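Local atomic coordinates of alpha-fucosidase (Bifidobacterium bifidum, PDB entry 2EAB), a protein that acts as a 1,2-alpha-L-fucosidase, a glycoside hydrolase that probably releases terminal fucose from glycans, this chain being its catalytic portion with bound calcium. Residues A[37-47]-A[403-414]; A[209-220]-A[231-242]. All coordinates share one frame; numbering follows the deposited sequence.

Interaction 1: residues A[37-47]-A[403-414]; sequences GNYGNPDNNRW and VTAGDNAHGNTP
Gly-37 and Asn-38 meet the far end of 403-414: Gly-37 O lies 4.1 Å from Pro-414 CB, and the Asn-38 side chain lies along the backbone from Gly-411 to Pro-414. Asn-38 has a positive phi (75°), a conformation asparagine tolerates better than most residues. Its carbonyl O receives a proton from water 1, whose other proton goes to Asn-412 O, so two acceptors that could not bond directly are joined. Tyr-39 follows, presenting its ring edge to Pro-414, with CE2 4.0 Å from CG and the two side chains crossing at about a right angle. The phenol suits this place because its OH reaches water 2 at 2.7 Å; that water accepts from Val-403 N and also bonds Thr-404 OG1, which is paired in turn with Thr-413 OG1. Asn-41 then caps helix 42-50 by accepting from Asp-43 N. One turn on, Asn-44 lays OD1 against Val-403 CG1, 3.6 Å away, while its ND2 approaches the Thr-404 methyl. Trp-47 finishes the walk. With CG anti to the backbone N (chi1 172°), its indole takes Val-403 on one face: CB sits 3.6 Å from the centroid of the five-membered ring, 18° off the normal, a CH-pi contact, and CG1 rests 3.5 Å from CE3. Beta-branched valine offers a compact apolar surface, and Trp-47 NE1 hydrogen-bonds Thr-62 OG1. Replacing Trp-47 by an alanine would probably open a gap beside Val-403 and leave Thr-62 OG1 without its indole donor. Here the N-capped start of helix 42-50 packs on a catalytic-domain loop, as part of the interface between the N-terminal beta domain and the catalytic domain of a family 95 glycoside hydrolase.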
loop_
_atom_site.group_PDB
_atom_site.type_symbol
_atom_site.label_atom_id
_atom_site.label_comp_id
_atom_site.label_asym_id
_atom_site.label_seq_id
_atom_site.Cartn_x
_atom_site.Cartn_y
_atom_site.Cartn_z
ATOM N N GLY A 37 -7.948 0.074 19.204
ATOM C CA GLY A 37 -7.862 1.456 19.664
ATOM C C GLY A 37 -8.657 2.413 18.799
ATOM O O GLY A 37 -8.711 2.262 17.569
ATOM N N ASN A 38 -9.280 3.389 19.464
ATOM C CA ASN A 38 -10.104 4.434 18.840
ATOM C C ASN A 38 -11.488 3.995 18.366
ATOM O O ASN A 38 -12.233 4.798 17.813
ATOM C CB ASN A 38 -9.347 5.171 17.721
ATOM C CG ASN A 38 -8.361 6.192 18.257
ATOM O OD1 ASN A 38 -8.718 7.063 19.053
ATOM N ND2 ASN A 38 -7.122 6.100 17.810
ATOM N N TYR A 39 -11.838 2.733 18.595
ATOM C CA TYR A 39 -13.142 2.229 18.172
ATOM C C TYR A 39 -14.014 1.745 19.334
ATOM O O TYR A 39 -14.793 0.795 19.192
ATOM C CB TYR A 39 -12.978 1.151 17.105
ATOM C CG TYR A 39 -12.606 1.690 15.741
ATOM C CD1 TYR A 39 -13.588 1.962 14.789
ATOM C CD2 TYR A 39 -11.278 1.926 15.400
ATOM C CE1 TYR A 39 -13.262 2.439 13.531
ATOM C CE2 TYR A 39 -10.940 2.412 14.136
ATOM C CZ TYR A 39 -11.936 2.658 13.214
ATOM O OH TYR A 39 -11.620 3.106 11.959
ATOM N N GLY A 40 -13.891 2.429 20.471
ATOM C CA GLY A 40 -14.719 2.154 21.648
ATOM C C GLY A 40 -16.178 2.543 21.473
ATOM O O GLY A 40 -17.057 1.992 22.144
ATOM N N ASN A 41 -16.434 3.502 20.587
ATOM C CA ASN A 41 -17.793 3.867 20.202
ATOM C C ASN A 41 -18.351 2.768 19.298
ATOM O O ASN A 41 -17.808 2.536 18.210
ATOM C CB ASN A 41 -17.787 5.222 19.481
ATOM C CG ASN A 41 -19.181 5.716 19.114
ATOM O OD1 ASN A 41 -20.119 4.935 18.948
ATOM N ND2 ASN A 41 -19.316 7.032 18.973
ATOM N N PRO A 42 -19.424 2.076 19.741
ATOM C CA PRO A 42 -19.976 0.960 18.962
ATOM C C PRO A 42 -20.362 1.324 17.527
ATOM O O PRO A 42 -20.266 0.478 16.641
ATOM C CB PRO A 42 -21.216 0.545 19.763
ATOM C CG PRO A 42 -20.927 0.989 21.150
ATOM C CD PRO A 42 -20.178 2.280 20.996
ATOM N N ASP A 43 -20.787 2.562 17.292
ATOM C CA ASP A 43 -21.156 2.992 15.944
ATOM C C ASP A 43 -19.941 3.074 15.012
ATOM O O ASP A 43 -20.013 2.692 13.839
ATOM C CB ASP A 43 -21.886 4.333 15.985
ATOM C CG ASP A 43 -22.614 4.635 14.692
ATOM O OD1 ASP A 43 -23.459 3.815 14.268
ATOM O OD2 ASP A 43 -22.350 5.701 14.102
ATOM N N ASN A 44 -18.828 3.580 15.530
ATOM C CA ASN A 44 -17.589 3.610 14.761
ATOM C C ASN A 44 -17.064 2.202 14.507
ATOM O O ASN A 44 -16.593 1.892 13.407
ATOM C CB ASN A 44 -16.530 4.452 15.470
ATOM C CG ASN A 44 -16.873 5.931 15.492
ATOM O OD1 ASN A 44 -17.630 6.421 14.657
ATOM N ND2 ASN A 44 -16.296 6.652 16.449
ATOM N N ASN A 45 -17.151 1.343 15.518
ATOM C CA ASN A 45 -16.769 -0.045 15.329
ATOM C C ASN A 45 -17.641 -0.744 14.290
ATOM O O ASN A 45 -17.140 -1.520 13.467
ATOM C CB ASN A 45 -16.806 -0.825 16.635
ATOM C CG ASN A 45 -16.405 -2.270 16.437
ATOM O OD1 ASN A 45 -15.278 -2.555 16.034
ATOM N ND2 ASN A 45 -17.341 -3.185 16.666
ATOM N N ARG A 46 -18.947 -0.480 14.323
ATOM C CA ARG A 46 -19.840 -1.051 13.325
ATOM C C ARG A 46 -19.411 -0.621 11.922
ATOM O O ARG A 46 -19.376 -1.441 11.000
ATOM C CB ARG A 46 -21.303 -0.672 13.587
ATOM C CG ARG A 46 -22.304 -1.407 12.688
ATOM C CD ARG A 46 -22.606 -2.821 13.181
ATOM N NE ARG A 46 -23.323 -2.827 14.459
ATOM C CZ ARG A 46 -23.588 -3.921 15.171
ATOM N NH1 ARG A 46 -23.211 -5.120 14.742
ATOM N NH2 ARG A 46 -24.238 -3.812 16.321
ATOM N N TRP A 47 -19.077 0.660 11.771
ATOM C CA TRP A 47 -18.614 1.183 10.485
ATOM C C TRP A 47 -17.476 0.327 9.905
ATOM O O TRP A 47 -17.537 -0.121 8.750
ATOM C CB TRP A 47 -18.165 2.652 10.600
ATOM C CG TRP A 47 -17.507 3.108 9.325
ATOM C CD1 TRP A 47 -18.127 3.585 8.212
ATOM C CD2 TRP A 47 -16.105 3.067 9.017
ATOM N NE1 TRP A 47 -17.201 3.862 7.231
ATOM C CE2 TRP A 47 -15.952 3.546 7.698
ATOM C CE3 TRP A 47 -14.962 2.692 9.734
ATOM C CZ2 TRP A 47 -14.702 3.640 7.074
ATOM C CZ3 TRP A 47 -13.718 2.782 9.115
ATOM C CH2 TRP A 47 -13.602 3.255 7.799
ATOM N N VAL A 403 -14.188 6.827 9.284
ATOM C CA VAL A 403 -15.364 7.367 9.960
ATOM C C VAL A 403 -14.982 8.313 11.103
ATOM O O VAL A 403 -15.789 9.139 11.524
ATOM C CB VAL A 403 -16.290 6.230 10.483
ATOM C CG1 VAL A 403 -15.695 5.541 11.702
ATOM C CG2 VAL A 403 -17.691 6.754 10.782
ATOM N N THR A 404 -13.754 8.186 11.589
ATOM C CA THR A 404 -13.273 8.970 12.722
ATOM C C THR A 404 -12.655 10.285 12.255
ATOM O O THR A 404 -12.107 10.368 11.151
ATOM C CB THR A 404 -12.236 8.172 13.521
ATOM O OG1 THR A 404 -11.212 7.715 12.631
ATOM C CG2 THR A 404 -12.884 6.963 14.191
ATOM N N ALA A 405 -12.753 11.316 13.094
ATOM C CA ALA A 405 -12.120 12.602 12.804
ATOM C C ALA A 405 -11.808 13.361 14.079
ATOM O O ALA A 405 -12.535 13.267 15.066
ATOM C CB ALA A 405 -13.005 13.454 11.896
ATOM N N GLY A 406 -10.717 14.115 14.038
ATOM C CA GLY A 406 -10.382 15.083 15.076
ATOM C C GLY A 406 -9.260 15.943 14.532
ATOM O O GLY A 406 -8.709 15.641 13.468
ATOM N N ASP A 407 -8.903 17.006 15.246
ATOM C CA ASP A 407 -7.935 17.968 14.712
ATOM C C ASP A 407 -6.492 17.481 14.728
ATOM O O ASP A 407 -5.737 17.749 13.793
ATOM C CB ASP A 407 -7.993 19.287 15.490
ATOM C CG ASP A 407 -9.104 20.209 15.033
ATOM O OD1 ASP A 407 -9.968 19.803 14.219
ATOM O OD2 ASP A 407 -9.117 21.357 15.532
ATOM N N ASN A 408 -6.096 16.799 15.797
ATOM C CA ASN A 408 -4.680 16.574 16.065
ATOM C C ASN A 408 -4.230 15.139 15.831
ATOM O O ASN A 408 -5.032 14.200 15.924
ATOM C CB ASN A 408 -4.344 16.979 17.504
ATOM C CG ASN A 408 -4.437 18.484 17.746
ATOM O OD1 ASN A 408 -4.643 19.272 16.830
ATOM N ND2 ASN A 408 -4.232 18.886 18.994
ATOM N N ALA A 409 -2.937 14.982 15.554
ATOM C CA ALA A 409 -2.320 13.669 15.450
ATOM C C ALA A 409 -2.493 12.876 16.737
ATOM O O ALA A 409 -2.624 13.453 17.830
ATOM C CB ALA A 409 -0.852 13.812 15.130
ATOM N N HIS A 410 -2.482 11.550 16.596
ATOM C CA HIS A 410 -2.586 10.629 17.727
ATOM C C HIS A 410 -3.819 10.977 18.576
ATOM O O HIS A 410 -3.778 10.932 19.813
ATOM C CB HIS A 410 -1.289 10.640 18.564
ATOM C CG HIS A 410 -0.022 10.595 17.751
ATOM N ND1 HIS A 410 0.443 9.448 17.148
ATOM C CD2 HIS A 410 0.886 11.560 17.463
ATOM C CE1 HIS A 410 1.574 9.707 16.515
ATOM N NE2 HIS A 410 1.865 10.982 16.692
ATOM N N GLY A 411 -4.906 11.321 17.887
ATOM C CA GLY A 411 -6.147 11.770 18.513
ATOM C C GLY A 411 -7.275 10.772 18.334
ATOM O O GLY A 411 -7.212 9.658 18.857
ATOM N N ASN A 412 -8.305 11.168 17.595
ATOM C CA ASN A 412 -9.505 10.338 17.427
ATOM C C ASN A 412 -9.381 9.245 16.366
ATOM O O ASN A 412 -10.239 8.363 16.278
ATOM C CB ASN A 412 -10.715 11.207 17.078
ATOM C CG ASN A 412 -11.117 12.141 18.199
ATOM O OD1 ASN A 412 -10.818 11.902 19.374
ATOM N ND2 ASN A 412 -11.801 13.219 17.838
ATOM N N THR A 413 -8.327 9.321 15.556
ATOM C CA THR A 413 -8.140 8.401 14.437
ATOM C C THR A 413 -6.841 7.641 14.652
ATOM O O THR A 413 -5.804 8.260 14.873
ATOM C CB THR A 413 -8.133 9.179 13.118
ATOM O OG1 THR A 413 -9.430 9.755 12.929
ATOM C CG2 THR A 413 -7.798 8.283 11.934
ATOM N N PRO A 414 -6.889 6.292 14.596
ATOM C CA PRO A 414 -5.705 5.508 14.959
ATOM C C PRO A 414 -4.552 5.784 14.008
ATOM O O PRO A 414 -4.709 5.683 12.781
ATOM C CB PRO A 414 -6.187 4.059 14.835
ATOM C CG PRO A 414 -7.343 4.119 13.897
ATOM C CD PRO A 414 -8.010 5.428 14.179
HETATM O O HOH W 1 -12.102 7.693 18.071
HETATM O O HOH W 2 -11.849 5.579 10.789
HETATM O O HOH W 3 -17.047 9.280 14.010
#

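Interaction 2: residues A[209-220]-A[231-242]; sequences MPTNTNYSKTGE and VKGALGNNGLLY
Tyr-242 OH donates to Glu-220 OE1 at 2.7 Å, coming from the anti side, 22° out of the carboxylate plane. Thr-211 OG1 donates to the same oxygen on its syn side, also at 2.7 Å, so two hydroxyls grip one atom. The carboxylate reaches them because Glu-220 sets CG anti to its backbone N (chi1 -170°) and runs on extended from there, and its plane stands nearly perpendicular to the tyrosine ring. Between the backbones, Thr-218 and Ala-234 form an antiparallel hydrogen-bonded pair, Thr-218 N to Ala-234 O 2.8 Å, and Ala-234 N to Thr-218 O 3.1 Å. Beyond it Gly-236 N donates to Ser-216 O from well above the carbonyl plane, and water 4 ties that same oxygen to Asn-237 N. Gly-233 and Gly-236 suit their places: a CB would clash with Glu-220 CA at the first and with Ser-216 OG at the second. Lys-217 passes its CD 3.6 Å from Tyr-242 OH, then bends at its end so that NZ bonds the carbonyls of Asn-212 and Tyr-215. Further out the packing is apolar. Leu-235 CD2 lies 3.5 Å from Tyr-215 CE1, and Val-231 packs CG1 against both Thr-211 CG2 and Glu-220 CD, while its CG2 touches Met-209 O. The chemistry implies an acid held by neutral hydroxyls, which probably limit its rotation and stabilise negative charge on OE1, while backbone bonds set the strand pairing.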
loop_
_atom_site.group_PDB
_atom_site.type_symbol
_atom_site.label_atom_id
_atom_site.label_comp_id
_atom_site.label_asym_id
_atom_site.label_seq_id
_atom_site.Cartn_x
_atom_site.Cartn_y
_atom_site.Cartn_z
ATOM N N MET A 209 -26.003 16.140 4.122
ATOM C CA MET A 209 -24.588 15.782 4.073
ATOM C C MET A 209 -23.803 16.455 5.202
ATOM O O MET A 209 -22.942 17.306 4.947
ATOM C CB MET A 209 -23.997 16.107 2.698
ATOM C CG MET A 209 -22.674 15.404 2.406
ATOM S SD MET A 209 -22.148 15.704 0.714
ATOM C CE MET A 209 -20.568 14.883 0.697
ATOM N N PRO A 210 -24.096 16.070 6.458
ATOM C CA PRO A 210 -23.410 16.676 7.593
ATOM C C PRO A 210 -21.932 16.316 7.629
ATOM O O PRO A 210 -21.556 15.159 7.408
ATOM C CB PRO A 210 -24.126 16.070 8.803
ATOM C CG PRO A 210 -24.667 14.770 8.303
ATOM C CD PRO A 210 -25.077 15.057 6.896
ATOM N N THR A 211 -21.104 17.312 7.897
ATOM C CA THR A 211 -19.693 17.077 8.153
ATOM C C THR A 211 -19.528 16.435 9.528
ATOM O O THR A 211 -20.387 16.588 10.408
ATOM C CB THR A 211 -18.895 18.381 8.084
ATOM O OG1 THR A 211 -19.622 19.403 8.777
ATOM C CG2 THR A 211 -18.664 18.799 6.630
ATOM N N ASN A 212 -18.429 15.708 9.707
ATOM C CA ASN A 212 -18.127 15.098 10.987
ATOM C C ASN A 212 -18.082 16.191 12.046
ATOM O O ASN A 212 -17.469 17.235 11.839
ATOM C CB ASN A 212 -16.794 14.359 10.903
ATOM C CG ASN A 212 -16.507 13.527 12.125
ATOM O OD1 ASN A 212 -16.403 14.055 13.236
ATOM N ND2 ASN A 212 -16.357 12.218 11.933
ATOM N N THR A 213 -18.739 15.950 13.174
ATOM C CA THR A 213 -18.935 16.983 14.183
ATOM C C THR A 213 -17.757 17.134 15.148
ATOM O O THR A 213 -17.856 17.887 16.123
ATOM C CB THR A 213 -20.226 16.710 14.988
ATOM O OG1 THR A 213 -20.129 15.430 15.625
ATOM C CG2 THR A 213 -21.445 16.709 14.068
ATOM N N ASN A 214 -16.651 16.437 14.885
ATOM C CA ASN A 214 -15.547 16.370 15.848
ATOM C C ASN A 214 -14.291 17.166 15.501
ATOM O O ASN A 214 -13.420 17.350 16.354
ATOM C CB ASN A 214 -15.201 14.913 16.148
ATOM C CG ASN A 214 -16.402 14.131 16.644
ATOM O OD1 ASN A 214 -16.918 13.254 15.942
ATOM N ND2 ASN A 214 -16.874 14.464 17.832
ATOM N N TYR A 215 -14.185 17.622 14.258
ATOM C CA TYR A 215 -13.115 18.534 13.894
ATOM C C TYR A 215 -13.574 19.983 13.952
ATOM O O TYR A 215 -14.743 20.285 13.700
ATOM C CB TYR A 215 -12.486 18.184 12.543
ATOM C CG TYR A 215 -13.363 18.145 11.305
ATOM C CD1 TYR A 215 -13.666 19.301 10.592
ATOM C CD2 TYR A 215 -13.795 16.922 10.782
ATOM C CE1 TYR A 215 -14.416 19.243 9.411
ATOM C CE2 TYR A 215 -14.540 16.853 9.608
ATOM C CZ TYR A 215 -14.849 18.014 8.927
ATOM O OH TYR A 215 -15.580 17.959 7.762
ATOM N N SER A 216 -12.655 20.882 14.298
ATOM C CA SER A 216 -13.012 22.296 14.381
ATOM C C SER A 216 -13.190 22.900 12.993
ATOM O O SER A 216 -12.576 22.454 12.012
ATOM C CB SER A 216 -12.002 23.095 15.208
ATOM O OG SER A 216 -10.747 23.186 14.556
ATOM N N LYS A 217 -14.046 23.912 12.922
ATOM C CA LYS A 217 -14.455 24.506 11.660
ATOM C C LYS A 217 -14.547 26.006 11.804
ATOM O O LYS A 217 -14.813 26.525 12.894
ATOM C CB LYS A 217 -15.829 23.976 11.242
ATOM C CG LYS A 217 -15.927 22.464 11.154
ATOM C CD LYS A 217 -17.374 22.016 11.027
ATOM C CE LYS A 217 -17.505 20.500 11.038
ATOM N NZ LYS A 217 -17.117 19.883 12.330
ATOM N N THR A 218 -14.326 26.699 10.697
ATOM C CA THR A 218 -14.561 28.130 10.631
ATOM C C THR A 218 -15.491 28.429 9.465
ATOM O O THR A 218 -15.261 27.962 8.345
ATOM C CB THR A 218 -13.248 28.929 10.468
ATOM O OG1 THR A 218 -12.692 28.689 9.180
ATOM C CG2 THR A 218 -12.233 28.522 11.505
ATOM N N GLY A 219 -16.546 29.190 9.746
ATOM C CA GLY A 219 -17.455 29.695 8.724
ATOM C C GLY A 219 -18.166 28.666 7.869
ATOM O O GLY A 219 -18.441 28.930 6.699
ATOM N N GLU A 220 -18.479 27.502 8.436
ATOM C CA GLU A 220 -19.220 26.498 7.677
ATOM C C GLU A 220 -20.672 26.910 7.477
ATOM O O GLU A 220 -21.329 27.380 8.409
ATOM C CB GLU A 220 -19.175 25.118 8.333
ATOM C CG GLU A 220 -19.733 24.038 7.408
ATOM C CD GLU A 220 -19.927 22.706 8.082
ATOM O OE1 GLU A 220 -19.003 21.870 8.003
ATOM O OE2 GLU A 220 -21.001 22.486 8.683
ATOM N N VAL A 231 -22.454 22.180 1.209
ATOM C CA VAL A 231 -21.814 22.335 2.512
ATOM C C VAL A 231 -20.396 22.821 2.254
ATOM O O VAL A 231 -19.648 22.186 1.505
ATOM C CB VAL A 231 -21.782 21.004 3.307
ATOM C CG1 VAL A 231 -21.181 21.215 4.691
ATOM C CG2 VAL A 231 -23.183 20.403 3.419
ATOM N N LYS A 232 -20.031 23.951 2.849
ATOM C CA LYS A 232 -18.710 24.517 2.616
ATOM C C LYS A 232 -18.222 25.258 3.844
ATOM O O LYS A 232 -19.019 25.789 4.621
ATOM C CB LYS A 232 -18.722 25.442 1.396
ATOM C CG LYS A 232 -19.636 26.654 1.534
ATOM C CD LYS A 232 -19.775 27.417 0.231
ATOM C CE LYS A 232 -20.679 28.625 0.414
ATOM N NZ LYS A 232 -20.998 29.285 -0.880
ATOM N N GLY A 233 -16.909 25.286 4.019
ATOM C CA GLY A 233 -16.304 25.970 5.150
ATOM C C GLY A 233 -14.799 25.847 5.082
ATOM O O GLY A 233 -14.243 25.550 4.020
ATOM N N ALA A 234 -14.143 26.074 6.214
ATOM C CA ALA A 234 -12.697 25.908 6.318
ATOM C C ALA A 234 -12.388 25.128 7.582
ATOM O O ALA A 234 -13.082 25.271 8.593
ATOM C CB ALA A 234 -11.996 27.261 6.343
ATOM N N LEU A 235 -11.360 24.285 7.526
ATOM C CA LEU A 235 -10.924 23.583 8.726
ATOM C C LEU A 235 -10.410 24.594 9.735
ATOM O O LEU A 235 -9.658 25.501 9.386
ATOM C CB LEU A 235 -9.841 22.547 8.417
ATOM C CG LEU A 235 -10.258 21.384 7.511
ATOM C CD1 LEU A 235 -9.091 20.429 7.332
ATOM C CD2 LEU A 235 -11.485 20.652 8.044
ATOM N N GLY A 236 -10.817 24.435 10.990
ATOM C CA GLY A 236 -10.354 25.313 12.059
ATOM C C GLY A 236 -8.867 25.176 12.331
ATOM O O GLY A 236 -8.197 26.150 12.669
ATOM N N ASN A 237 -8.340 23.967 12.164
ATOM C CA ASN A 237 -6.944 23.715 12.497
ATOM C C ASN A 237 -5.953 24.438 11.581
ATOM O O ASN A 237 -4.927 24.916 12.051
ATOM C CB ASN A 237 -6.682 22.203 12.563
ATOM C CG ASN A 237 -5.227 21.841 12.355
ATOM O OD1 ASN A 237 -4.736 21.859 11.225
ATOM N ND2 ASN A 237 -4.542 21.476 13.429
ATOM N N ASN A 238 -6.262 24.533 10.288
ATOM C CA ASN A 238 -5.278 25.037 9.321
ATOM C C ASN A 238 -5.830 25.895 8.180
ATOM O O ASN A 238 -5.081 26.265 7.271
ATOM C CB ASN A 238 -4.480 23.873 8.718
ATOM C CG ASN A 238 -5.351 22.923 7.916
ATOM O OD1 ASN A 238 -6.539 23.178 7.695
ATOM N ND2 ASN A 238 -4.770 21.808 7.487
ATOM N N GLY A 239 -7.128 26.189 8.208
ATOM C CA GLY A 239 -7.735 27.031 7.185
ATOM C C GLY A 239 -7.981 26.373 5.839
ATOM O O GLY A 239 -8.399 27.055 4.901
ATOM N N LEU A 240 -7.726 25.068 5.722
ATOM C CA LEU A 240 -8.017 24.339 4.480
ATOM C C LEU A 240 -9.486 24.519 4.098
ATOM O O LEU A 240 -10.370 24.302 4.920
ATOM C CB LEU A 240 -7.705 22.850 4.637
ATOM C CG LEU A 240 -7.745 22.014 3.355
ATOM C CD1 LEU A 240 -6.520 22.282 2.495
ATOM C CD2 LEU A 240 -7.838 20.536 3.689
ATOM N N LEU A 241 -9.736 24.924 2.857
ATOM C CA LEU A 241 -11.103 25.124 2.376
ATOM C C LEU A 241 -11.701 23.807 1.937
ATOM O O LEU A 241 -11.021 22.987 1.327
ATOM C CB LEU A 241 -11.138 26.099 1.200
ATOM C CG LEU A 241 -10.541 27.489 1.422
ATOM C CD1 LEU A 241 -10.520 28.269 0.120
ATOM C CD2 LEU A 241 -11.315 28.250 2.489
ATOM N N TYR A 242 -12.976 23.605 2.250
ATOM C CA TYR A 242 -13.683 22.413 1.798
ATOM C C TYR A 242 -15.071 22.765 1.276
ATOM O O TYR A 242 -15.696 23.730 1.728
ATOM C CB TYR A 242 -13.751 21.342 2.895
ATOM C CG TYR A 242 -14.508 21.743 4.145
ATOM C CD1 TYR A 242 -15.887 21.548 4.243
ATOM C CD2 TYR A 242 -13.841 22.296 5.237
ATOM C CE1 TYR A 242 -16.587 21.911 5.395
ATOM C CE2 TYR A 242 -14.530 22.657 6.390
ATOM C CZ TYR A 242 -15.897 22.463 6.464
ATOM O OH TYR A 242 -16.555 22.830 7.613
HETATM O O HOH W 4 -9.916 21.428 11.881
HETATM O O HOH W 5 -9.734 28.251 9.816
HETATM O O HOH W 6 -19.413 29.114 4.167
#

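In the fold
Interaction 2 is nested along the chain inside the long loop closed by interaction 1, and their centres lie about 18 Å apart. Interaction 2 lies at one edge of the nine-stranded antiparallel sheet of the N-terminal domain, where edge strand 217-225 pairs with 228-235; residues 37-47 come from the same domain, whereas 403-414 belong to the catalytic domain. That loop joins the two contacts: Asp-407 OD2 probably hydrogen-bonds Ser-216 OG. One catalytic-domain loop thus engages both helix 42-50 and the sheet margin. Calcium-site residues lie in the wider surroundings, not in either contact: the side chains of Ser-386 and Trp-47, and of Leu-393 and Leu-235, are about 11 Å apart.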